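Local coordinates for protein formate dehydrogenase (Staphylococcus aureus, PDB 6TTB) that probably catalyses the NAD-dependent oxidation of formate to carbon dioxide, holding the cofactor in a Rossmann-type domain, at residues D88-P94 with L111-A117; L289-Q295 with T315-N319; Y297-W302 with A320-S326. One frame throughout, in Å; residues are numbered along the deposited sequence.

Two parallel sheets organise this chain, and the contacts sample both. Interaction 1 pairs strands 89-92 and 113-116 in the five-stranded sheet; interactions 2 and 3 belong to the edge of the seven-stranded sheet of the NAD-binding domain, where strand 294-299 neighbours strand 319-321. Interaction 1 closes along the chain before the others open, whereas segments of 2 and 3 alternate. The centres of 2 and 3 lie about 15 Å apart, and their segments touch where Met316 packs on Tyr297; the centres of 1 and 2 are about 37 Å apart. Interaction 3, its centre about 24 Å from that of 1, meets it where Pro94 packs near His324, so the nicotinamide end of NAD lies where loops from both sheets converge.

Interaction 1 of 3, residues D88-P94 with L111-A117; sequences DVIISAP and LKLAITA
Parallel strands show how small residues leave hollows for large ones. Strands 89-92 and 113-116 run side by side, their axes 4.8 Å apart and 13° from parallel, in extended backbone conformation. The register pairs Val89 with Leu113, Ile90 with Ala114, Ile91 with Ile115 and Ser92 with Thr116. Hydrogen bonds alternate in direction: Lys112 N to Asp88 O (2.9 Å), Ile90 N to Leu113 O (2.9 Å), Ile115 N to Ile90 O (2.8 Å), Ser92 N to Ile115 O (3.2 Å), and a very short one from Ala117 N to Ser92 O (2.5 Å).

On one face, Val89, Ile91, Leu113 and Ile115 form a ridge. Both isoleucines there take chi1 m and chi2 t, so Ile115 CD1 reaches Ile91 CD1 at 3.7 Å and lies 4.0 Å from Val89 CG1; helix 330-348 covers this face with Phe347, Ile343 and Leu344. On the other, the small Ala114 leaves a hollow: Ile90, chi1 t, sets CG2 3.6 Å from Ala114 CB and 3.8 Å from Leu111 CD1, which returns to this face although the CA-to-CB bond of Leu111 points away. Beyond the strands, Ala93 CB and Ala117 CB approach to 4.2 Å, and Pro94 CD rests 4.0 Å from Thr116 CG2. At the opposite end a salt bridge joins Asp88 OD2 to Lys112 NZ at 2.5 Å. Strands 34-38 and 135-138 flank the pair. Connected through helix 102-106, the two strands make a beta-alpha-beta unit of a five-stranded parallel sheet, whose Pro94 end approaches the bound NAD.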
loop_
_atom_site.group_PDB
_atom_site.type_symbol
_atom_site.label_atom_id
_atom_site.label_comp_id
_atom_site.label_asym_id
_atom_site.label_seq_id
_atom_site.Cartn_x
_atom_site.Cartn_y
_atom_site.Cartn_z
ATOM N N ASP A 88 -15.798 38.604 -5.779
ATOM C CA ASP A 88 -15.135 38.831 -7.066
ATOM C C ASP A 88 -14.471 37.531 -7.536
ATOM O O ASP A 88 -14.331 37.278 -8.733
ATOM C CB ASP A 88 -14.031 39.866 -6.919
ATOM C CG ASP A 88 -14.534 41.287 -6.951
ATOM O OD1 ASP A 88 -14.912 41.828 -5.859
ATOM O OD2 ASP A 88 -14.508 41.854 -8.033
ATOM N N VAL A 89 -14.046 36.721 -6.569
ATOM C CA VAL A 89 -13.272 35.522 -6.836
ATOM C C VAL A 89 -13.593 34.512 -5.747
ATOM O O VAL A 89 -13.544 34.832 -4.544
ATOM C CB VAL A 89 -11.751 35.804 -6.843
ATOM C CG1 VAL A 89 -10.979 34.505 -6.922
ATOM C CG2 VAL A 89 -11.319 36.776 -7.945
ATOM N N ILE A 90 -13.929 33.293 -6.164
ATOM C CA ILE A 90 -14.151 32.241 -5.196
ATOM C C ILE A 90 -12.964 31.264 -5.264
ATOM O O ILE A 90 -12.320 31.088 -6.337
ATOM C CB ILE A 90 -15.476 31.538 -5.476
ATOM C CG1 ILE A 90 -15.786 30.462 -4.432
ATOM C CG2 ILE A 90 -15.509 30.984 -6.917
ATOM C CD1 ILE A 90 -16.293 31.022 -3.104
ATOM N N ILE A 91 -12.670 30.648 -4.101
ATOM C CA ILE A 91 -11.548 29.740 -4.019
ATOM C C ILE A 91 -11.911 28.533 -3.162
ATOM O O ILE A 91 -12.412 28.691 -2.053
ATOM C CB ILE A 91 -10.308 30.475 -3.486
ATOM C CG1 ILE A 91 -9.856 31.587 -4.460
ATOM C CG2 ILE A 91 -9.216 29.473 -3.311
ATOM C CD1 ILE A 91 -8.701 32.504 -3.929
ATOM N N SER A 92 -11.615 27.337 -3.662
ATOM C CA SER A 92 -11.730 26.138 -2.829
ATOM C C SER A 92 -10.901 24.995 -3.417
ATOM O O SER A 92 -10.405 25.109 -4.535
ATOM C CB SER A 92 -13.161 25.699 -2.670
ATOM O OG SER A 92 -13.616 25.154 -3.884
ATOM N N ALA A 93 -10.795 23.889 -2.646
ATOM C CA ALA A 93 -10.064 22.705 -3.052
ATOM C C ALA A 93 -11.043 21.589 -3.372
ATOM O O ALA A 93 -12.125 21.504 -2.791
ATOM C CB ALA A 93 -9.157 22.306 -1.946
ATOM N N PRO A 94 -10.679 20.650 -4.250
ATOM C CA PRO A 94 -11.582 19.561 -4.615
ATOM C C PRO A 94 -11.886 18.648 -3.418
ATOM O O PRO A 94 -12.951 18.000 -3.356
ATOM C CB PRO A 94 -10.854 18.739 -5.701
ATOM C CG PRO A 94 -9.536 19.525 -5.988
ATOM C CD PRO A 94 -9.376 20.577 -4.904
ATOM N N LEU A 111 -18.632 37.973 -9.978
ATOM C CA LEU A 111 -17.676 36.903 -9.843
ATOM C C LEU A 111 -16.980 36.695 -11.198
ATOM O O LEU A 111 -17.589 36.735 -12.245
ATOM C CB LEU A 111 -18.464 35.676 -9.419
ATOM C CG LEU A 111 -17.762 34.359 -9.647
ATOM C CD1 LEU A 111 -16.636 34.194 -8.650
ATOM C CD2 LEU A 111 -18.747 33.235 -9.535
ATOM N N LYS A 112 -15.690 36.541 -11.171
ATOM C CA LYS A 112 -14.951 36.672 -12.390
ATOM C C LYS A 112 -14.030 35.481 -12.482
ATOM O O LYS A 112 -13.726 35.004 -13.586
ATOM C CB LYS A 112 -14.214 38.012 -12.392
ATOM C CG LYS A 112 -15.100 39.270 -12.418
ATOM C CD LYS A 112 -14.263 40.580 -12.429
ATOM C CE LYS A 112 -13.971 41.195 -11.049
ATOM N NZ LYS A 112 -15.191 41.825 -10.473
ATOM N N LEU A 113 -13.686 34.925 -11.297
ATOM C CA LEU A 113 -12.626 33.910 -11.232
ATOM C C LEU A 113 -12.931 32.886 -10.145
ATOM O O LEU A 113 -13.124 33.211 -8.956
ATOM C CB LEU A 113 -11.246 34.570 -11.051
ATOM C CG LEU A 113 -10.037 33.647 -11.267
ATOM C CD1 LEU A 113 -10.159 32.798 -12.503
ATOM C CD2 LEU A 113 -8.662 34.407 -11.228
ATOM N N ALA A 114 -13.033 31.645 -10.590
ATOM C CA ALA A 114 -13.162 30.537 -9.664
ATOM C C ALA A 114 -11.864 29.740 -9.666
ATOM O O ALA A 114 -11.520 29.070 -10.643
ATOM C CB ALA A 114 -14.333 29.681 -10.060
ATOM N N ILE A 115 -11.120 29.853 -8.575
ATOM C CA ILE A 115 -9.853 29.138 -8.502
ATOM C C ILE A 115 -10.094 27.842 -7.749
ATOM O O ILE A 115 -10.704 27.866 -6.666
ATOM C CB ILE A 115 -8.815 29.992 -7.773
ATOM C CG1 ILE A 115 -8.733 31.418 -8.318
ATOM C CG2 ILE A 115 -7.466 29.307 -7.769
ATOM C CD1 ILE A 115 -7.759 32.196 -7.530
ATOM N N THR A 116 -9.604 26.746 -8.323
ATOM C CA THR A 116 -9.543 25.471 -7.657
ATOM C C THR A 116 -8.181 25.330 -6.938
ATOM O O THR A 116 -7.162 25.003 -7.553
ATOM C CB THR A 116 -9.679 24.336 -8.687
ATOM O OG1 THR A 116 -10.891 24.377 -9.478
ATOM C CG2 THR A 116 -9.482 22.982 -8.073
ATOM N N ALA A 117 -8.176 25.466 -5.605
ATOM C CA ALA A 117 -6.946 25.215 -4.875
ATOM C C ALA A 117 -6.589 23.740 -4.969
ATOM O O ALA A 117 -6.761 23.009 -4.034
ATOM C CB ALA A 117 -7.035 25.674 -3.423
#

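Interaction 2 of 3, residues L289-Q295 with T315-N319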
loop_
_atom_site.group_PDB
_atom_site.type_symbol
_atom_site.label_atom_id
_atom_site.label_comp_id
_atom_site.label_asym_id
_atom_site.label_seq_id
_atom_site.Cartn_x
_atom_site.Cartn_y
_atom_site.Cartn_z
ATOM N N LEU A 289 -17.701 -5.960 -5.594
ATOM C CA LEU A 289 -16.974 -6.442 -4.430
ATOM C C LEU A 289 -17.801 -7.537 -3.731
ATOM O O LEU A 289 -17.307 -8.649 -3.486
ATOM C CB LEU A 289 -16.662 -5.287 -3.476
ATOM C CG LEU A 289 -15.349 -4.499 -3.670
ATOM C CD1 LEU A 289 -14.456 -5.120 -4.671
ATOM C CD2 LEU A 289 -15.614 -3.054 -4.015
ATOM N N ALA A 290 -19.052 -7.228 -3.387
ATOM C CA ALA A 290 -19.831 -8.172 -2.576
ATOM C C ALA A 290 -19.930 -9.549 -3.258
ATOM O O ALA A 290 -19.923 -10.583 -2.608
ATOM C CB ALA A 290 -21.195 -7.619 -2.231
ATOM N N SER A 291 -20.073 -9.552 -4.569
ATOM C CA SER A 291 -20.140 -10.793 -5.308
ATOM C C SER A 291 -18.735 -11.392 -5.514
ATOM O O SER A 291 -18.644 -12.524 -5.967
ATOM C CB SER A 291 -20.806 -10.564 -6.635
ATOM O OG SER A 291 -19.838 -10.046 -7.557
ATOM N N GLU A 292 -17.665 -10.584 -5.360
ATOM C CA GLU A 292 -16.276 -11.080 -5.336
ATOM C C GLU A 292 -15.774 -11.308 -6.761
ATOM O O GLU A 292 -14.733 -11.931 -6.971
ATOM C CB GLU A 292 -16.069 -12.392 -4.557
ATOM C CG GLU A 292 -17.077 -12.599 -3.460
ATOM C CD GLU A 292 -16.766 -13.625 -2.377
ATOM O OE1 GLU A 292 -15.545 -13.871 -2.085
ATOM O OE2 GLU A 292 -17.751 -14.129 -1.771
ATOM N N HIS A 293 -16.491 -10.751 -7.729
ATOM C CA HIS A 293 -15.869 -10.517 -9.000
ATOM C C HIS A 293 -14.579 -9.664 -8.833
ATOM O O HIS A 293 -13.541 -9.976 -9.415
ATOM C CB HIS A 293 -16.905 -10.011 -10.008
ATOM C CG HIS A 293 -16.290 -9.807 -11.351
ATOM N ND1 HIS A 293 -15.531 -10.785 -11.949
ATOM C CD2 HIS A 293 -16.172 -8.689 -12.124
ATOM C CE1 HIS A 293 -15.010 -10.298 -13.064
ATOM N NE2 HIS A 293 -15.377 -8.994 -13.185
ATOM N N LEU A 294 -14.636 -8.605 -8.024
ATOM C CA LEU A 294 -13.447 -7.788 -7.782
ATOM C C LEU A 294 -12.810 -8.136 -6.436
ATOM O O LEU A 294 -13.426 -7.977 -5.418
ATOM C CB LEU A 294 -13.896 -6.346 -7.727
ATOM C CG LEU A 294 -13.827 -5.573 -9.017
ATOM C CD1 LEU A 294 -13.151 -4.253 -8.727
ATOM C CD2 LEU A 294 -13.048 -6.352 -10.060
ATOM N N GLN A 295 -11.534 -8.463 -6.437
ATOM C CA GLN A 295 -10.884 -8.843 -5.192
ATOM C C GLN A 295 -10.791 -7.654 -4.244
ATOM O O GLN A 295 -10.914 -7.837 -3.039
ATOM C CB GLN A 295 -9.532 -9.574 -5.418
ATOM C CG GLN A 295 -9.153 -10.544 -4.293
ATOM C CD GLN A 295 -10.370 -11.102 -3.548
ATOM O OE1 GLN A 295 -11.406 -11.479 -4.156
ATOM N NE2 GLN A 295 -10.261 -11.172 -2.218
ATOM N N THR A 315 -17.744 1.440 3.866
ATOM C CA THR A 315 -18.117 0.294 4.689
ATOM C C THR A 315 -17.978 -0.962 3.833
ATOM O O THR A 315 -18.409 -2.025 4.246
ATOM C CB THR A 315 -19.636 0.385 5.004
ATOM O OG1 THR A 315 -19.793 1.481 5.874
ATOM C CG2 THR A 315 -20.292 -0.854 5.594
ATOM N N MET A 316 -17.650 -0.807 2.556
ATOM C CA MET A 316 -17.904 -1.945 1.682
ATOM C C MET A 316 -16.730 -2.905 1.827
ATOM O O MET A 316 -15.627 -2.477 2.180
ATOM C CB MET A 316 -18.163 -1.541 0.209
ATOM C CG MET A 316 -16.882 -1.197 -0.574
ATOM S SD MET A 316 -17.052 -0.036 -1.910
ATOM C CE MET A 316 -15.341 0.359 -2.281
ATOM N N PRO A 317 -16.966 -4.236 1.690
ATOM C CA PRO A 317 -15.907 -5.255 1.576
ATOM C C PRO A 317 -14.566 -4.846 0.999
ATOM O O PRO A 317 -14.507 -4.319 -0.103
ATOM C CB PRO A 317 -16.490 -6.053 0.393
ATOM C CG PRO A 317 -18.013 -6.004 0.616
ATOM C CD PRO A 317 -18.289 -4.836 1.565
ATOM N N ARG A 318 -13.491 -5.236 1.664
ATOM C CA ARG A 318 -12.178 -5.274 1.002
ATOM C C ARG A 318 -11.895 -3.950 0.303
ATOM O O ARG A 318 -11.435 -3.935 -0.818
ATOM C CB ARG A 318 -12.085 -6.477 0.056
ATOM C CG ARG A 318 -11.553 -7.736 0.748
ATOM C CD ARG A 318 -12.025 -9.103 0.313
ATOM N NE ARG A 318 -12.625 -9.019 -1.026
ATOM C CZ ARG A 318 -13.941 -9.102 -1.289
ATOM N NH1 ARG A 318 -14.821 -9.285 -0.286
ATOM N NH2 ARG A 318 -14.362 -8.990 -2.544
ATOM N N ASN A 319 -12.216 -2.841 0.962
ATOM C CA ASN A 319 -11.879 -1.514 0.443
ATOM C C ASN A 319 -10.617 -0.996 1.108
ATOM O O ASN A 319 -10.341 -1.376 2.258
ATOM C CB ASN A 319 -13.048 -0.504 0.559
ATOM C CG ASN A 319 -13.101 0.216 1.875
ATOM O OD1 ASN A 319 -12.376 1.164 2.068
ATOM N ND2 ASN A 319 -13.984 -0.202 2.765
#
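Three backbone carbonyls gather around one guanidinium, each near its plane. Arg318 NE donates to Gln295 O at 2.9 Å, while Arg318 NH2 serves both Leu289 O at 3.1 Å and Leu294 O at 3.2 Å. The arginine thus ties the last turn of helix 282-291 to the start of strand 294-299. Between those carbonyls the helix ends in a Schellman motif: Glu292 leaves helical conformation with positive phi (81°), and the chain goes on to strand 294-299. This is the helix-to-strand connection of the beta-alpha-beta unit of strand 269-273, helix 282-291 and strand 294-299 in the Rossmann-type NAD-binding domain, bridged from the loop that leads into edge strand 319-321. At the start of that edge strand Asn319 ND2 donates back to Met316 O at 2.9 Å. Its OD1 is bound in turn to Met321 N. Farther out, the CA-to-CB bond of Leu289 points toward the loop, with Leu289 CB 3.9 Å from Pro317 CB and Leu289 CD2 3.8 Å from Met316 CE; Met316 also packs against Leu285, Val286 and Tyr297.

Interaction 3 of 3, residues Y297-W302 with A320-S326; sequences YAGDVW and AMTVHYS. With NAD (nicotinamide-adenine-dinucleotide), chain C.
Met321 is the apolar centre, a thioether in Met-aromatic contact with two rings. With all three chi angles m, it curls back so that SD sits at the edge of the Tyr297 ring, 3.2 Å from Tyr297 CE1, and obliquely 5.0 Å from the centroid of the six-membered ring of Trp302, whose CZ2 lies 3.5 Å from Met321 CE. Beside them Ala298 CB meets Ala320 CB at 3.6 Å, where these residues pair in parallel register. Backbone bonds run from Ala320 N to Tyr297 O (2.8 Å) and, weakly, from Thr322 N to Gly299 O (3.3 Å).

Farther along, Trp302, chi1 m, donates from NE1 to Thr322 O at 3.1 Å, and Val301 CG1 makes a CH-pi contact over the His324 face, 4.1 Å from its centroid. His324 centres an inverse gamma turn. At the polar edge Asp300, chi1 p, accepts Ser326 N at OD2 (2.7 Å), an atom less surely placed. His324 NE2 donates to NAD O7N at 3.0 Å, and NAD N7N weakly to Asp300 OD1 at 3.4 Å; His324 ND1 bonds to Gln305. Thus adjacent parallel Rossmann-type strands lead into the NAD pocket.

Strand 269-273 flanks strand 294-299 on its other side, helix 144-160 packs against Ala298 and Ser326, helix 282-291 against Tyr297, and Tyr162 and His166 of the second subunit meet strand 319-321.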
loop_
_atom_site.group_PDB
_atom_site.type_symbol
_atom_site.label_atom_id
_atom_site.label_comp_id
_atom_site.label_asym_id
_atom_site.label_seq_id
_atom_site.Cartn_x
_atom_site.Cartn_y
_atom_site.Cartn_z
ATOM N N TYR A 297 -10.985 -2.821 -4.013
ATOM C CA TYR A 297 -10.941 -1.444 -4.576
ATOM C C TYR A 297 -10.260 -0.512 -3.575
ATOM O O TYR A 297 -10.539 -0.553 -2.352
ATOM C CB TYR A 297 -12.341 -0.900 -4.953
ATOM C CG TYR A 297 -12.430 0.562 -5.426
ATOM C CD1 TYR A 297 -12.532 1.600 -4.520
ATOM C CD2 TYR A 297 -12.487 0.911 -6.775
ATOM C CE1 TYR A 297 -12.719 2.913 -4.908
ATOM C CE2 TYR A 297 -12.595 2.246 -7.190
ATOM C CZ TYR A 297 -12.741 3.257 -6.248
ATOM O OH TYR A 297 -12.805 4.606 -6.600
ATOM N N ALA A 298 -9.347 0.308 -4.099
ATOM C CA ALA A 298 -8.850 1.459 -3.358
ATOM C C ALA A 298 -8.866 2.696 -4.225
ATOM O O ALA A 298 -9.202 2.629 -5.424
ATOM C CB ALA A 298 -7.477 1.234 -2.790
ATOM N N GLY A 299 -8.468 3.815 -3.581
ATOM C CA GLY A 299 -8.522 5.161 -4.113
ATOM C C GLY A 299 -8.945 6.128 -3.044
ATOM O O GLY A 299 -9.317 5.696 -1.983
ATOM N N ASP A 300 -9.001 7.425 -3.382
ATOM C CA ASP A 300 -9.255 8.480 -2.401
ATOM C C ASP A 300 -10.265 9.521 -2.940
ATOM O O ASP A 300 -10.329 10.661 -2.394
ATOM C CB ASP A 300 -7.955 9.150 -1.927
ATOM C CG ASP A 300 -7.356 10.157 -2.928
ATOM O OD1 ASP A 300 -7.594 10.008 -4.177
ATOM O OD2 ASP A 300 -6.667 11.106 -2.473
ATOM N N VAL A 301 -11.023 9.157 -4.006
ATOM C CA VAL A 301 -11.854 10.160 -4.685
ATOM C C VAL A 301 -13.300 9.689 -4.662
ATOM O O VAL A 301 -13.539 8.492 -4.795
ATOM C CB VAL A 301 -11.377 10.434 -6.124
ATOM C CG1 VAL A 301 -10.103 11.214 -6.173
ATOM C CG2 VAL A 301 -11.259 9.158 -6.953
ATOM N N TRP A 302 -14.264 10.629 -4.465
ATOM C CA TRP A 302 -15.642 10.204 -4.179
ATOM C C TRP A 302 -16.712 10.939 -5.019
ATOM O O TRP A 302 -16.555 12.141 -5.312
ATOM C CB TRP A 302 -15.917 10.420 -2.725
ATOM C CG TRP A 302 -14.941 9.771 -1.824
ATOM C CD1 TRP A 302 -13.636 10.125 -1.624
ATOM C CD2 TRP A 302 -15.243 8.737 -0.868
ATOM N NE1 TRP A 302 -13.073 9.319 -0.678
ATOM C CE2 TRP A 302 -14.036 8.478 -0.168
ATOM C CE3 TRP A 302 -16.396 7.973 -0.587
ATOM C CZ2 TRP A 302 -13.938 7.479 0.796
ATOM C CZ3 TRP A 302 -16.278 6.980 0.354
ATOM C CH2 TRP A 302 -15.063 6.734 1.027
ATOM N N ALA A 320 -9.822 -0.170 0.357
ATOM C CA ALA A 320 -8.776 0.660 0.956
ATOM C C ALA A 320 -8.951 2.123 0.557
ATOM O O ALA A 320 -8.031 2.826 0.030
ATOM C CB ALA A 320 -7.420 0.131 0.684
ATOM N N MET A 321 -10.161 2.598 0.832
ATOM C CA MET A 321 -10.455 3.980 0.617
ATOM C C MET A 321 -9.677 4.751 1.665
ATOM O O MET A 321 -9.216 4.194 2.654
ATOM C CB MET A 321 -11.957 4.240 0.811
ATOM C CG MET A 321 -12.881 3.561 -0.245
ATOM S SD MET A 321 -12.411 4.003 -1.898
ATOM C CE MET A 321 -12.325 5.796 -1.799
ATOM N N THR A 322 -9.372 5.969 1.336
ATOM C CA THR A 322 -9.145 6.985 2.298
ATOM C C THR A 322 -10.048 8.166 1.902
ATOM O O THR A 322 -10.601 8.229 0.801
ATOM C CB THR A 322 -7.666 7.359 2.258
ATOM O OG1 THR A 322 -7.332 8.078 1.061
ATOM C CG2 THR A 322 -6.747 6.161 2.415
ATOM N N VAL A 323 -10.180 9.125 2.791
ATOM C CA VAL A 323 -10.776 10.374 2.375
ATOM C C VAL A 323 -9.783 11.051 1.414
ATOM O O VAL A 323 -8.700 10.527 1.204
ATOM C CB VAL A 323 -11.123 11.224 3.602
ATOM C CG1 VAL A 323 -11.937 10.392 4.572
ATOM C CG2 VAL A 323 -9.858 11.661 4.278
ATOM N N HIS A 324 -10.154 12.216 0.854
ATOM C CA HIS A 324 -9.558 12.696 -0.362
ATOM C C HIS A 324 -8.471 13.686 -0.027
ATOM O O HIS A 324 -8.645 14.874 -0.315
ATOM C CB HIS A 324 -10.582 13.436 -1.265
ATOM C CG HIS A 324 -9.922 13.898 -2.537
ATOM N ND1 HIS A 324 -10.517 14.770 -3.457
ATOM C CD2 HIS A 324 -8.718 13.585 -3.064
ATOM C CE1 HIS A 324 -9.702 14.919 -4.510
ATOM N NE2 HIS A 324 -8.588 14.244 -4.262
ATOM N N TYR A 325 -7.300 13.186 0.287
ATOM C CA TYR A 325 -6.196 14.092 0.560
ATOM C C TYR A 325 -4.923 13.786 -0.250
ATOM O O TYR A 325 -3.907 14.438 -0.043
ATOM C CB TYR A 325 -5.844 13.959 2.028
ATOM C CG TYR A 325 -5.194 12.650 2.347
ATOM C CD1 TYR A 325 -5.926 11.479 2.442
ATOM C CD2 TYR A 325 -3.812 12.576 2.519
ATOM C CE1 TYR A 325 -5.298 10.290 2.790
ATOM C CE2 TYR A 325 -3.182 11.395 2.838
ATOM C CZ TYR A 325 -3.934 10.269 3.014
ATOM O OH TYR A 325 -3.265 9.146 3.303
ATOM N N SER A 326 -4.980 12.793 -1.153
ATOM C CA SER A 326 -3.799 12.257 -1.799
ATOM C C SER A 326 -3.101 13.381 -2.538
ATOM O O SER A 326 -1.870 13.491 -2.465
ATOM C CB SER A 326 -4.096 11.034 -2.736
ATOM O OG SER A 326 -4.486 11.475 -4.043
HETATM P PA NAD C . -3.403 14.216 -17.715
HETATM O O1A NAD C . -4.171 15.129 -18.609
HETATM O O2A NAD C . -1.886 14.226 -17.677
HETATM O O5B NAD C . -3.948 12.706 -17.858
HETATM C C5B NAD C . -5.193 12.411 -18.524
HETATM C C4B NAD C . -4.881 11.611 -19.763
HETATM O O4B NAD C . -5.966 10.685 -19.960
HETATM C C3B NAD C . -4.734 12.432 -21.067
HETATM O O3B NAD C . -3.408 12.555 -21.581
HETATM C C2B NAD C . -5.664 11.752 -22.080
HETATM O O2B NAD C . -5.010 11.386 -23.278
HETATM C C1B NAD C . -6.260 10.554 -21.327
HETATM N N9A NAD C . -7.706 10.416 -21.526
HETATM C C8A NAD C . -8.562 11.361 -22.077
HETATM N N7A NAD C . -9.775 10.908 -22.289
HETATM C C5A NAD C . -9.708 9.555 -21.955
HETATM C C6A NAD C . -10.652 8.490 -22.014
HETATM N N6A NAD C . -11.870 8.593 -22.513
HETATM N N1A NAD C . -10.213 7.250 -21.676
HETATM C C2A NAD C . -8.959 7.119 -21.214
HETATM N N3A NAD C . -8.006 8.045 -21.075
HETATM C C4A NAD C . -8.434 9.249 -21.470
HETATM O O3 NAD C . -3.894 14.481 -16.261
HETATM P PN NAD C . -3.149 13.939 -15.001
HETATM O O1N NAD C . -2.332 15.089 -14.474
HETATM O O2N NAD C . -2.458 12.651 -15.342
HETATM O O5D NAD C . -4.414 13.649 -14.031
HETATM C C5D NAD C . -4.996 12.310 -14.001
HETATM C C4D NAD C . -6.303 12.418 -13.295
HETATM O O4D NAD C . -6.046 12.351 -11.872
HETATM C C3D NAD C . -7.023 13.758 -13.579
HETATM O O3D NAD C . -8.205 13.593 -14.347
HETATM C C2D NAD C . -7.255 14.374 -12.196
HETATM O O2D NAD C . -8.582 14.802 -11.922
HETATM C C1D NAD C . -6.853 13.297 -11.205
HETATM N N1N NAD C . -6.088 13.913 -10.109
HETATM C C2N NAD C . -6.517 13.722 -8.760
HETATM C C3N NAD C . -5.797 14.301 -7.690
HETATM C C7N NAD C . -6.066 13.863 -6.249
HETATM O O7N NAD C . -5.812 14.648 -5.337
HETATM N N7N NAD C . -6.548 12.626 -6.018
HETATM C C4N NAD C . -4.781 15.274 -8.015
HETATM C C5N NAD C . -4.395 15.474 -9.358
HETATM C C6N NAD C . -5.082 14.806 -10.390
#